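Local atomic coordinates of metallo-beta-lactamase (Pseudomonas stutzeri, PDB entry 4ZEJ), a protein that probably hydrolyses beta-lactam antibiotics to substituted beta-amino acids, using a site that holds two zinc ions. Residues R180-A185 / A206-T211; F132-G135 / D141-V144; G34-D39 / V59-K64; N42-D47 / T123-L128; D1-L6 / F27-S32. All blocks are in the same frame, centred on the assembly; numbering follows the deposited sequence.

Contact 1: residues R180-A185 / A206-T211; sequences RSAQNA and ALLKHT
A185 and L208 make the tight part of this helix-helix contact: the CB methyl of A185 sits 4.0 Å from CD1 and equally 4.0 Å from CD2 of L208, so it rests in the fork of the leucine. One turn earlier, A182 meets the same side chain more loosely, with its O 4.2 Å and its CB 4.4 Å from L208 CD2. Because the small alanines face L208, the backbones come near, and the CA atoms of A182 and L208 are 6.3 Å apart. T211, one turn after L208, points inward too, and its hydroxyl donates to L207 O of its own helix. T211 OG1 lies 2.8 Å from L207 O and T211 N 2.9 Å from that oxygen, the two donors arriving from opposite faces of the carbonyl plane.

The far sides are of another character: N184 and K209 are exposed, and the CB of K209 points away from helix 175-188. Only 151 Å² is buried in all, a slender apolar seam. L208 also leans on L186 and T211 on W178, both of helix 175-188, while T211 OG1 accepts a hydrogen bond from R160 N; helix 206-218 thus packs along helix 175-188 beside the loop that holds R160.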
# COMPACT_ATOMS: atom_id res chain seq x y z
N ARG A 180 -10.51 1.55 -16.49
CA ARG A 180 -10.33 2.99 -16.75
C ARG A 180 -9.38 3.63 -15.74
O ARG A 180 -8.52 4.41 -16.11
CB ARG A 180 -11.65 3.75 -16.72
CG ARG A 180 -12.50 3.55 -17.96
CD ARG A 180 -13.69 4.49 -17.95
NE ARG A 180 -14.64 4.13 -16.90
CZ ARG A 180 -15.52 3.13 -16.95
NH1 ARG A 180 -15.60 2.33 -18.02
NH2 ARG A 180 -16.35 2.92 -15.93
N SER A 181 -9.57 3.29 -14.46
CA SER A 181 -8.67 3.75 -13.41
C SER A 181 -7.23 3.31 -13.67
O SER A 181 -6.30 4.08 -13.46
CB SER A 181 -9.12 3.23 -12.03
OG SER A 181 -10.45 3.64 -11.79
N ALA A 182 -7.07 2.06 -14.11
CA ALA A 182 -5.75 1.54 -14.43
C ALA A 182 -5.12 2.33 -15.59
O ALA A 182 -3.94 2.67 -15.54
CB ALA A 182 -5.82 0.06 -14.76
N GLN A 183 -5.91 2.63 -16.61
CA GLN A 183 -5.45 3.50 -17.70
C GLN A 183 -5.06 4.90 -17.21
O GLN A 183 -4.08 5.47 -17.68
CB GLN A 183 -6.50 3.60 -18.81
CG GLN A 183 -6.03 4.36 -20.05
CD GLN A 183 -4.76 3.77 -20.63
OE1 GLN A 183 -4.70 2.58 -20.94
NE2 GLN A 183 -3.72 4.59 -20.77
N ASN A 184 -5.82 5.45 -16.26
CA ASN A 184 -5.45 6.73 -15.66
C ASN A 184 -4.05 6.68 -15.05
O ASN A 184 -3.24 7.60 -15.27
CB ASN A 184 -6.45 7.17 -14.57
CG ASN A 184 -7.83 7.46 -15.12
OD1 ASN A 184 -8.01 7.81 -16.29
ND2 ASN A 184 -8.85 7.35 -14.25
N ALA A 185 -3.77 5.61 -14.31
CA ALA A 185 -2.47 5.41 -13.69
C ALA A 185 -1.38 5.19 -14.73
O ALA A 185 -0.29 5.73 -14.59
CB ALA A 185 -2.50 4.25 -12.70
N ALA A 206 4.36 -3.28 -16.70
CA ALA A 206 3.58 -4.45 -17.11
C ALA A 206 2.50 -4.88 -16.11
O ALA A 206 1.43 -5.34 -16.52
CB ALA A 206 4.49 -5.63 -17.42
N LEU A 207 2.77 -4.72 -14.81
CA LEU A 207 1.76 -5.07 -13.80
C LEU A 207 0.47 -4.27 -13.99
O LEU A 207 -0.62 -4.81 -13.82
CB LEU A 207 2.29 -4.90 -12.37
CG LEU A 207 3.06 -6.10 -11.83
CD1 LEU A 207 4.38 -6.25 -12.53
CD2 LEU A 207 3.27 -5.93 -10.33
N LEU A 208 0.59 -2.99 -14.31
CA LEU A 208 -0.60 -2.16 -14.57
C LEU A 208 -1.34 -2.58 -15.85
O LEU A 208 -2.57 -2.60 -15.87
CB LEU A 208 -0.26 -0.66 -14.63
CG LEU A 208 -0.33 0.12 -13.33
CD1 LEU A 208 0.30 1.49 -13.53
CD2 LEU A 208 -1.79 0.28 -12.91
N LYS A 209 -0.60 -2.96 -16.89
CA LYS A 209 -1.22 -3.45 -18.14
C LYS A 209 -1.96 -4.78 -17.92
O LYS A 209 -3.05 -4.98 -18.45
CB LYS A 209 -0.18 -3.60 -19.25
CG LYS A 209 0.62 -2.31 -19.42
CD LYS A 209 1.30 -2.19 -20.73
CE LYS A 209 0.35 -1.69 -21.80
NZ LYS A 209 1.09 -1.69 -23.07
N HIS A 210 -1.36 -5.67 -17.14
CA HIS A 210 -2.01 -6.94 -16.78
C HIS A 210 -3.26 -6.70 -15.93
O HIS A 210 -4.31 -7.31 -16.17
CB HIS A 210 -1.02 -7.84 -16.03
CG HIS A 210 -1.60 -9.14 -15.59
ND1 HIS A 210 -2.24 -10.01 -16.45
CD2 HIS A 210 -1.60 -9.75 -14.37
CE1 HIS A 210 -2.63 -11.09 -15.77
NE2 HIS A 210 -2.25 -10.95 -14.51
N THR A 211 -3.14 -5.83 -14.93
CA THR A 211 -4.29 -5.49 -14.07
C THR A 211 -5.44 -4.93 -14.92
O THR A 211 -6.59 -5.34 -14.76
CB THR A 211 -3.88 -4.48 -12.98
OG1 THR A 211 -2.85 -5.07 -12.16
CG2 THR A 211 -5.06 -4.09 -12.10

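Contact 2: residues F132-G135 / D141-V144; sequences FYPG and DNVV
F132 and V144 form an antiparallel hydrogen-bonded pair, the last rung of the ladder between strands 129-132 and 144-147. Both amides are satisfied across it: F132 N donates to V144 O at 3.0 Å (N-H...O 166°), and V144 N to F132 O at 2.9 Å (169°). On the face bearing both residues, the side chains lie side by side, V144 CG2 at the edge of the phenyl ring, 4.1 Å from CD2.

Beyond this rung the chains part and the bonding becomes irregular. The carboxamide of N142 has its CG between the backbone N and the carbonyl carbon, which carries ND2 towards G135 O at 3.0 Å; the angle of 131° makes this bond weak. Its OD1 accepts from T139 N. The carbonyl N142 O is buried with no polar partner in the model. Instead Y133 CD1 approaches it at 3.2 Å, near the ring plane, and P134 CD at 3.5 Å. Over the centre of a face of the Y133 ring stands G135 N, and the Y133 hydroxyl is hydrogen-bonded to I140 O. D141 turns its carboxylate away from residues 132-135, OD1 to T101 OG1 and OD2 to T139 OG1, beside the zinc ligand H76, while P134 O is met by N184 ND2.

Between the two segments runs the loop carrying the zinc ligand H138. Two nearly straight bonds at its base and two side-chain-to-backbone bonds, N142 to T139 N and Y133 to I140 O, probably hold the loop in shape, consistent with positioning H138.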
# COMPACT_ATOMS: atom_id res chain seq x y z
N PHE A 132 -2.00 9.55 -5.01
CA PHE A 132 -2.89 9.83 -6.14
C PHE A 132 -4.04 8.85 -6.16
O PHE A 132 -3.84 7.65 -5.97
CB PHE A 132 -2.10 9.73 -7.45
CG PHE A 132 -2.94 9.88 -8.68
CD1 PHE A 132 -3.44 11.13 -9.06
CD2 PHE A 132 -3.21 8.78 -9.49
CE1 PHE A 132 -4.20 11.27 -10.20
CE2 PHE A 132 -3.98 8.92 -10.64
CZ PHE A 132 -4.46 10.17 -11.00
N TYR A 133 -5.24 9.37 -6.38
CA TYR A 133 -6.44 8.56 -6.54
C TYR A 133 -6.69 8.36 -8.03
O TYR A 133 -7.03 9.31 -8.73
CB TYR A 133 -7.64 9.27 -5.89
CG TYR A 133 -8.92 8.50 -6.00
CD1 TYR A 133 -9.04 7.25 -5.39
CD2 TYR A 133 -10.01 8.99 -6.70
CE1 TYR A 133 -10.20 6.52 -5.48
CE2 TYR A 133 -11.19 8.27 -6.78
CZ TYR A 133 -11.29 7.04 -6.17
OH TYR A 133 -12.46 6.31 -6.25
N PRO A 134 -6.55 7.11 -8.53
CA PRO A 134 -6.76 6.81 -9.95
C PRO A 134 -8.21 6.57 -10.33
O PRO A 134 -8.53 6.54 -11.53
CB PRO A 134 -5.96 5.52 -10.13
CG PRO A 134 -6.17 4.81 -8.84
CD PRO A 134 -6.17 5.89 -7.79
N GLY A 135 -9.08 6.40 -9.34
CA GLY A 135 -10.46 5.99 -9.54
C GLY A 135 -10.71 4.68 -8.83
O GLY A 135 -9.78 4.06 -8.32
N ASP A 141 -11.88 3.45 -2.30
CA ASP A 141 -10.90 4.36 -1.68
C ASP A 141 -9.45 4.16 -2.13
O ASP A 141 -8.59 4.95 -1.75
CB ASP A 141 -10.99 4.33 -0.15
CG ASP A 141 -10.60 2.99 0.43
OD1 ASP A 141 -9.94 2.96 1.50
OD2 ASP A 141 -10.95 1.95 -0.17
N ASN A 142 -9.17 3.13 -2.92
CA ASN A 142 -7.77 2.80 -3.22
C ASN A 142 -6.94 3.94 -3.84
O ASN A 142 -7.41 4.62 -4.74
CB ASN A 142 -7.61 1.47 -4.00
CG ASN A 142 -8.36 1.39 -5.34
OD1 ASN A 142 -8.62 0.27 -5.79
ND2 ASN A 142 -8.66 2.50 -5.99
N VAL A 143 -5.74 4.15 -3.32
CA VAL A 143 -4.82 5.14 -3.85
C VAL A 143 -3.49 4.48 -4.14
O VAL A 143 -3.16 3.42 -3.57
CB VAL A 143 -4.61 6.35 -2.90
CG1 VAL A 143 -5.92 7.10 -2.72
CG2 VAL A 143 -4.06 5.92 -1.54
N VAL A 144 -2.72 5.12 -5.01
CA VAL A 144 -1.37 4.68 -5.35
C VAL A 144 -0.39 5.73 -4.81
O VAL A 144 -0.77 6.88 -4.54
CB VAL A 144 -1.20 4.40 -6.87
CG1 VAL A 144 -2.20 3.36 -7.33
CG2 VAL A 144 -1.31 5.67 -7.70

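Contact 3: residues G34-D39 / V59-K64; sequences GLVVID and VHWIRK
V36 and I62 point at each other tip to tip: the terminal methyl CD1 of I62 lies 4.1 Å from V36 CG1 and the same 4.1 Å from V36 CG2, entering the notch between the valine branches. An extended isoleucine makes this possible, since its chi2 of 168° stretches the CG1-CD1 arm off the helix towards the strand. W61 comes in differently. Its indole offers an edge, CZ3 being 4.4 Å from V36 CG1, which lies near the ring plane, so the valine is not covered by the flat of the tryptophan. V36 CG1 therefore serves two partners, an aliphatic tip and an aromatic rim, and it is the branch anti to the backbone N (chi1 -178°).

The nearest CA atoms, of V36 and I62, stand 8.4 Å apart, a distance bridged wholly by side chains, and the interface is apolar throughout. I62 continues onto A43 and I45 of strand 42-46 and L69 of strand 68-73, while W61 packs edge-to-face with F16 of strand 15-24. Helix 52-64 thus spans several strands of one sheet face. It also joins the parallel neighbours 42-46 and 68-73, a beta-alpha-beta crossover, and such an outer helix layer belongs to the alpha-beta/beta-alpha sandwich of metallo-beta-lactamases.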
# COMPACT_ATOMS: atom_id res chain seq x y z
N GLY A 34 4.36 -3.95 1.79
CA GLY A 34 4.41 -2.52 2.00
C GLY A 34 5.85 -2.06 1.85
O GLY A 34 6.71 -2.87 1.51
N LEU A 35 6.09 -0.77 2.08
CA LEU A 35 7.44 -0.21 1.91
C LEU A 35 7.90 0.54 3.13
O LEU A 35 7.07 1.04 3.92
CB LEU A 35 7.51 0.76 0.73
CG LEU A 35 7.17 0.33 -0.67
CD1 LEU A 35 7.27 1.52 -1.62
CD2 LEU A 35 8.10 -0.80 -1.08
N VAL A 36 9.22 0.63 3.28
CA VAL A 36 9.84 1.70 4.06
C VAL A 36 10.63 2.55 3.06
O VAL A 36 11.47 2.01 2.33
CB VAL A 36 10.79 1.18 5.15
CG1 VAL A 36 11.38 2.34 5.96
CG2 VAL A 36 10.09 0.21 6.09
N VAL A 37 10.34 3.85 3.04
CA VAL A 37 11.00 4.81 2.17
C VAL A 37 11.96 5.62 3.04
O VAL A 37 11.55 6.17 4.06
CB VAL A 37 9.97 5.74 1.48
CG1 VAL A 37 10.67 6.81 0.63
CG2 VAL A 37 9.00 4.93 0.63
N ILE A 38 13.23 5.68 2.63
CA ILE A 38 14.27 6.41 3.34
C ILE A 38 14.68 7.64 2.51
O ILE A 38 14.79 7.58 1.29
CB ILE A 38 15.52 5.54 3.60
CG1 ILE A 38 15.15 4.21 4.28
CG2 ILE A 38 16.56 6.28 4.43
CD1 ILE A 38 14.52 4.32 5.64
N ASP A 39 14.93 8.75 3.20
CA ASP A 39 15.48 9.95 2.56
C ASP A 39 16.15 10.80 3.63
O ASP A 39 15.50 11.18 4.60
CB ASP A 39 14.36 10.75 1.87
CG ASP A 39 14.90 11.78 0.91
OD1 ASP A 39 15.47 11.38 -0.13
OD2 ASP A 39 14.74 13.00 1.17
N VAL A 59 8.95 -1.24 13.12
CA VAL A 59 9.31 0.03 13.78
C VAL A 59 10.65 -0.11 14.54
O VAL A 59 11.50 0.80 14.49
CB VAL A 59 8.15 0.52 14.69
CG1 VAL A 59 8.57 1.71 15.53
CG2 VAL A 59 6.94 0.90 13.84
N HIS A 60 10.85 -1.24 15.21
CA HIS A 60 12.11 -1.51 15.88
C HIS A 60 13.29 -1.53 14.91
O HIS A 60 14.35 -1.02 15.24
CB HIS A 60 12.05 -2.83 16.65
CG HIS A 60 11.28 -2.75 17.92
ND1 HIS A 60 11.49 -3.61 18.98
CD2 HIS A 60 10.34 -1.87 18.33
CE1 HIS A 60 10.69 -3.28 19.97
NE2 HIS A 60 9.98 -2.23 19.60
N TRP A 61 13.09 -2.10 13.73
CA TRP A 61 14.14 -2.14 12.71
C TRP A 61 14.51 -0.73 12.24
O TRP A 61 15.70 -0.41 12.12
CB TRP A 61 13.71 -3.03 11.53
CG TRP A 61 14.71 -3.09 10.38
CD1 TRP A 61 15.74 -3.97 10.24
CD2 TRP A 61 14.75 -2.25 9.22
NE1 TRP A 61 16.42 -3.73 9.07
CE2 TRP A 61 15.83 -2.67 8.43
CE3 TRP A 61 13.98 -1.16 8.79
CZ2 TRP A 61 16.17 -2.05 7.22
CZ3 TRP A 61 14.31 -0.54 7.58
CH2 TRP A 61 15.39 -0.99 6.81
N ILE A 62 13.50 0.10 12.01
CA ILE A 62 13.69 1.48 11.57
C ILE A 62 14.53 2.27 12.60
O ILE A 62 15.50 2.95 12.25
CB ILE A 62 12.33 2.18 11.30
CG1 ILE A 62 11.68 1.57 10.05
CG2 ILE A 62 12.49 3.68 11.08
CD1 ILE A 62 10.23 1.94 9.84
N ARG A 63 14.13 2.15 13.87
CA ARG A 63 14.83 2.83 14.99
C ARG A 63 16.23 2.28 15.25
O ARG A 63 17.17 3.06 15.51
CB ARG A 63 14.00 2.77 16.28
CG ARG A 63 13.07 3.95 16.53
CD ARG A 63 11.87 3.99 15.62
NE ARG A 63 11.00 5.16 15.85
CZ ARG A 63 9.92 5.21 16.64
NH1 ARG A 63 9.52 4.17 17.37
NH2 ARG A 63 9.23 6.35 16.72
N LYS A 64 16.38 0.96 15.21
CA LYS A 64 17.69 0.30 15.36
C LYS A 64 18.72 0.85 14.38
O LYS A 64 19.88 1.05 14.75
CB LYS A 64 17.57 -1.22 15.15
CG LYS A 64 18.48 -2.07 16.03
CD LYS A 64 17.82 -3.42 16.36
CE LYS A 64 16.59 -3.22 17.26
NZ LYS A 64 15.97 -4.48 17.77

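Contact 4: residues N42-D47 / T123-L128; sequences NAFIVD and TLVDGL
F44 swings its ring out towards L124 and V125 with CG roughly anti to the backbone N (chi1 -157°), and a chi2 of 89° sets the ring plane perpendicular to the plane through its CA, CB and CG. On the other side, the extended tail of L124 brings CD1 to the far end of the phenyl. V125 supplies CG2, the branch anti to its carbonyl carbon.

The two methyls share the ring between them. V125 CG2 is 3.7 Å from F44 CD1 and 4.2 Å from both CG and CE1, whereas L124 CD1 is 3.7 Å from CZ and 3.8 Å from CE2, so they address nearly opposite ends. Both methyls lie on the same side of the ring plane, and each approaches obliquely. The long axes differ as well: F44 and L124 meet at about a right angle, while F44 and V125 slide past each other in opposite directions.

F44 belongs to strand 42-46 of the larger sheet and L124 to strand 121-124, an outermost strand of the smaller one, which makes the contact part of the apolar filling between the two sheets of the metallo-beta-lactamase sandwich. A43 and I45, its neighbours in the strand, turn instead to helix 52-64.

V125 opens a type I' turn running to L128, closed by L128 N donating to V125 O at 3.1 Å. The CB of V125 points towards strand 42-46, while D126 is exposed and poorly ordered. Strand 68-73 lies alongside, V73 touching F44 and L70 touching V125.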
# COMPACT_ATOMS: atom_id res chain seq x y z
N ASN A 42 15.55 10.16 7.34
CA ASN A 42 14.13 9.99 7.69
C ASN A 42 13.58 8.72 7.06
O ASN A 42 14.09 8.29 6.04
CB ASN A 42 13.31 11.17 7.19
CG ASN A 42 13.77 12.48 7.78
OD1 ASN A 42 13.95 12.59 8.99
ND2 ASN A 42 13.96 13.49 6.94
N ALA A 43 12.57 8.12 7.69
CA ALA A 43 11.85 6.94 7.18
C ALA A 43 10.35 7.21 7.18
O ALA A 43 9.84 7.91 8.05
CB ALA A 43 12.15 5.71 8.01
N PHE A 44 9.67 6.63 6.20
CA PHE A 44 8.22 6.69 6.13
C PHE A 44 7.71 5.32 5.70
O PHE A 44 8.29 4.68 4.80
CB PHE A 44 7.77 7.78 5.16
CG PHE A 44 6.37 8.27 5.40
CD1 PHE A 44 6.14 9.33 6.28
CD2 PHE A 44 5.29 7.68 4.77
CE1 PHE A 44 4.85 9.79 6.52
CE2 PHE A 44 4.00 8.13 5.01
CZ PHE A 44 3.78 9.19 5.88
N ILE A 45 6.63 4.88 6.34
CA ILE A 45 6.05 3.57 6.08
C ILE A 45 4.90 3.70 5.08
O ILE A 45 4.02 4.53 5.29
CB ILE A 45 5.56 2.91 7.41
CG1 ILE A 45 6.76 2.58 8.32
CG2 ILE A 45 4.76 1.65 7.13
CD1 ILE A 45 6.40 2.33 9.76
N VAL A 46 4.90 2.90 4.02
CA VAL A 46 3.78 2.82 3.08
C VAL A 46 3.09 1.48 3.33
O VAL A 46 3.63 0.41 2.99
CB VAL A 46 4.22 2.95 1.59
CG1 VAL A 46 3.01 2.91 0.66
CG2 VAL A 46 5.01 4.25 1.37
N ASP A 47 1.91 1.56 3.95
CA ASP A 47 1.11 0.44 4.44
C ASP A 47 1.73 -0.32 5.62
O ASP A 47 2.92 -0.60 5.64
CB ASP A 47 0.71 -0.50 3.31
CG ASP A 47 -0.32 0.12 2.38
OD1 ASP A 47 -1.18 0.89 2.86
OD2 ASP A 47 -0.30 -0.21 1.18
N THR A 123 0.60 15.29 -1.10
CA THR A 123 2.04 15.24 -1.03
C THR A 123 2.46 15.04 0.43
O THR A 123 1.96 15.73 1.32
CB THR A 123 2.61 16.54 -1.61
OG1 THR A 123 2.45 16.53 -3.03
CG2 THR A 123 4.07 16.71 -1.30
N LEU A 124 3.37 14.10 0.66
CA LEU A 124 3.93 13.84 1.99
C LEU A 124 5.43 14.04 1.97
O LEU A 124 6.08 13.87 0.93
CB LEU A 124 3.62 12.40 2.42
CG LEU A 124 2.21 12.10 2.92
CD1 LEU A 124 1.98 10.60 2.92
CD2 LEU A 124 2.00 12.69 4.30
N VAL A 125 5.99 14.39 3.12
CA VAL A 125 7.44 14.53 3.29
C VAL A 125 8.06 15.44 2.21
O VAL A 125 8.99 15.04 1.50
CB VAL A 125 8.15 13.15 3.36
CG1 VAL A 125 9.53 13.28 4.00
CG2 VAL A 125 7.32 12.14 4.14
N ASP A 126 7.51 16.65 2.07
CA ASP A 126 8.08 17.71 1.20
C ASP A 126 8.31 17.23 -0.24
O ASP A 126 9.39 17.41 -0.80
CB ASP A 126 9.39 18.25 1.80
CG ASP A 126 9.20 18.90 3.16
OD1 ASP A 126 8.79 20.08 3.21
OD2 ASP A 126 9.47 18.23 4.18
N GLY A 127 7.30 16.57 -0.80
CA GLY A 127 7.36 16.11 -2.20
C GLY A 127 7.95 14.73 -2.45
O GLY A 127 7.89 14.24 -3.57
N LEU A 128 8.51 14.09 -1.42
CA LEU A 128 9.14 12.77 -1.57
C LEU A 128 8.12 11.69 -1.92
O LEU A 128 8.41 10.76 -2.67
CB LEU A 128 9.85 12.38 -0.27
CG LEU A 128 10.55 11.02 -0.16
CD1 LEU A 128 11.79 10.99 -1.02
CD2 LEU A 128 10.89 10.71 1.29

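Contact 5: residues D1-L6 / F27-S32; sequences DEVPEL and FGLVSS
L29 reaches across to V3 and P4, and its side chain carries this side of the contact. At its CB, no atom of residues 1-6 lies within 4.2 Å; the atom serves to aim the chain at them. CG follows anti to the backbone N (chi1 -169°) and is likewise clear of close neighbours in that segment, so the touching is left to the two methyls. CD1 does most of it: it lies 3.7 Å from V3 CG1, 4.0 Å from V3 CB and 3.9 Å from P4 CD, occupying the corner between valine and proline. CD2 turns to the proline alone, 3.9 Å from P4 CD and 4.2 Å from P4 CG. P4 thus offers the leucine the CD-CG side of its ring, whereas V3 and L29 cross obliquely.

The backbones stay apart, the CA atoms of V3 and L29 being 7.4 Å from each other, and just 108 Å² is buried. Y21 of strand 15-24 touches both L29 and P4. Around this apolar point the N-terminal segment 1-6 is also tied by polar links: E2 O accepts from R23 NE, and E5 OE1 forms a salt bridge with R53 NH2. F27 and G28 make a classic beta bulge opposite V24, just before the chain turns a corner at L29. Further along, S31 O is hydrogen-bonded to ND1 of the zinc ligand H199.

L29 is exposed, and V3 and P4 partly so. Such a small hydrophobic patch probably holds residues 1-6 only lightly, with the polar bonds adding direction; L29 and P4 also touch crystal neighbours, so the lattice may contribute.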
# COMPACT_ATOMS: atom_id res chain seq x y z
N ASP A 1 -2.13 -22.94 12.52
CA ASP A 1 -2.30 -21.45 12.50
C ASP A 1 -1.00 -20.59 12.64
O ASP A 1 -1.10 -19.37 12.73
CB ASP A 1 -3.35 -21.02 13.55
CG ASP A 1 -4.77 -20.93 12.98
OD1 ASP A 1 -5.03 -20.01 12.18
OD2 ASP A 1 -5.62 -21.76 13.36
N GLU A 2 0.19 -21.20 12.64
CA GLU A 2 1.46 -20.46 12.63
C GLU A 2 1.56 -19.60 11.35
O GLU A 2 1.06 -20.00 10.29
CB GLU A 2 2.63 -21.44 12.66
CG GLU A 2 4.04 -20.85 12.64
CD GLU A 2 5.15 -21.92 12.68
OE1 GLU A 2 6.35 -21.55 12.56
OE2 GLU A 2 4.82 -23.13 12.83
N VAL A 3 2.17 -18.42 11.47
CA VAL A 3 2.53 -17.61 10.31
C VAL A 3 4.00 -17.24 10.38
O VAL A 3 4.57 -17.18 11.48
CB VAL A 3 1.68 -16.32 10.17
CG1 VAL A 3 0.20 -16.68 10.08
CG2 VAL A 3 1.95 -15.34 11.32
N PRO A 4 4.61 -16.95 9.21
CA PRO A 4 5.99 -16.47 9.24
C PRO A 4 6.11 -15.10 9.90
O PRO A 4 5.12 -14.38 10.01
CB PRO A 4 6.36 -16.36 7.75
CG PRO A 4 5.39 -17.25 7.04
CD PRO A 4 4.13 -17.16 7.83
N GLU A 5 7.33 -14.76 10.32
CA GLU A 5 7.63 -13.43 10.84
C GLU A 5 7.71 -12.44 9.68
O GLU A 5 7.84 -12.83 8.52
CB GLU A 5 8.98 -13.42 11.58
CG GLU A 5 9.12 -14.41 12.75
CD GLU A 5 8.28 -14.07 13.97
OE1 GLU A 5 8.09 -14.98 14.82
OE2 GLU A 5 7.81 -12.92 14.12
N LEU A 6 7.65 -11.15 9.99
CA LEU A 6 7.91 -10.10 9.01
C LEU A 6 9.32 -10.24 8.47
O LEU A 6 10.23 -10.61 9.21
CB LEU A 6 7.81 -8.71 9.68
CG LEU A 6 8.05 -7.49 8.77
CD1 LEU A 6 6.80 -6.68 8.48
CD2 LEU A 6 9.09 -6.58 9.38
N PHE A 27 -8.64 -18.41 1.72
CA PHE A 27 -7.41 -18.16 0.98
C PHE A 27 -6.17 -18.81 1.64
O PHE A 27 -5.11 -18.90 1.00
CB PHE A 27 -7.17 -16.64 0.85
CG PHE A 27 -8.17 -15.91 -0.06
CD1 PHE A 27 -7.75 -15.36 -1.28
CD2 PHE A 27 -9.49 -15.74 0.33
CE1 PHE A 27 -8.65 -14.68 -2.10
CE2 PHE A 27 -10.40 -15.06 -0.49
CZ PHE A 27 -9.97 -14.52 -1.70
N GLY A 28 -6.27 -19.24 2.90
CA GLY A 28 -5.11 -19.71 3.67
C GLY A 28 -4.10 -18.59 3.95
O GLY A 28 -4.49 -17.44 4.13
N LEU A 29 -2.81 -18.94 3.96
CA LEU A 29 -1.75 -17.97 4.24
C LEU A 29 -1.58 -17.00 3.08
O LEU A 29 -1.36 -17.42 1.95
CB LEU A 29 -0.41 -18.69 4.47
CG LEU A 29 0.69 -17.79 5.03
CD1 LEU A 29 0.48 -17.52 6.51
CD2 LEU A 29 2.07 -18.38 4.81
N VAL A 30 -1.69 -15.70 3.35
CA VAL A 30 -1.57 -14.66 2.33
C VAL A 30 -0.41 -13.73 2.68
O VAL A 30 -0.34 -13.22 3.80
CB VAL A 30 -2.89 -13.87 2.16
CG1 VAL A 30 -2.75 -12.73 1.14
CG2 VAL A 30 -4.01 -14.81 1.73
N SER A 31 0.48 -13.54 1.71
CA SER A 31 1.58 -12.57 1.84
C SER A 31 1.09 -11.18 1.42
O SER A 31 0.23 -11.04 0.55
CB SER A 31 2.78 -12.98 0.99
OG SER A 31 2.44 -13.00 -0.37
N SER A 32 1.63 -10.16 2.06
CA SER A 32 1.21 -8.78 1.86
C SER A 32 2.43 -7.86 1.87
O SER A 32 3.32 -8.06 2.71
CB SER A 32 0.26 -8.38 2.99
OG SER A 32 -0.25 -7.11 2.76

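Contacts 1 to 4 are buried, whereas contact 5 lies at the surface and rests on three partly or fully exposed side chains. Contacts 3 and 4 share the larger sheet: strands 30-39 and 42-46 are hydrogen-bonded neighbours, one contact facing the covering helix and the other the second sheet. The second segment of contact 5 leads into strand 30-39, with its centre about 21 Å from that of contact 3. Contacts 1 and 2 touch, helix 175-188 lying against the loop after strand 129-132. Contact 2 alone has hydrogen bonds between its segments, as befits a strand pair running into a zinc-site loop; the others meet through apolar side chains.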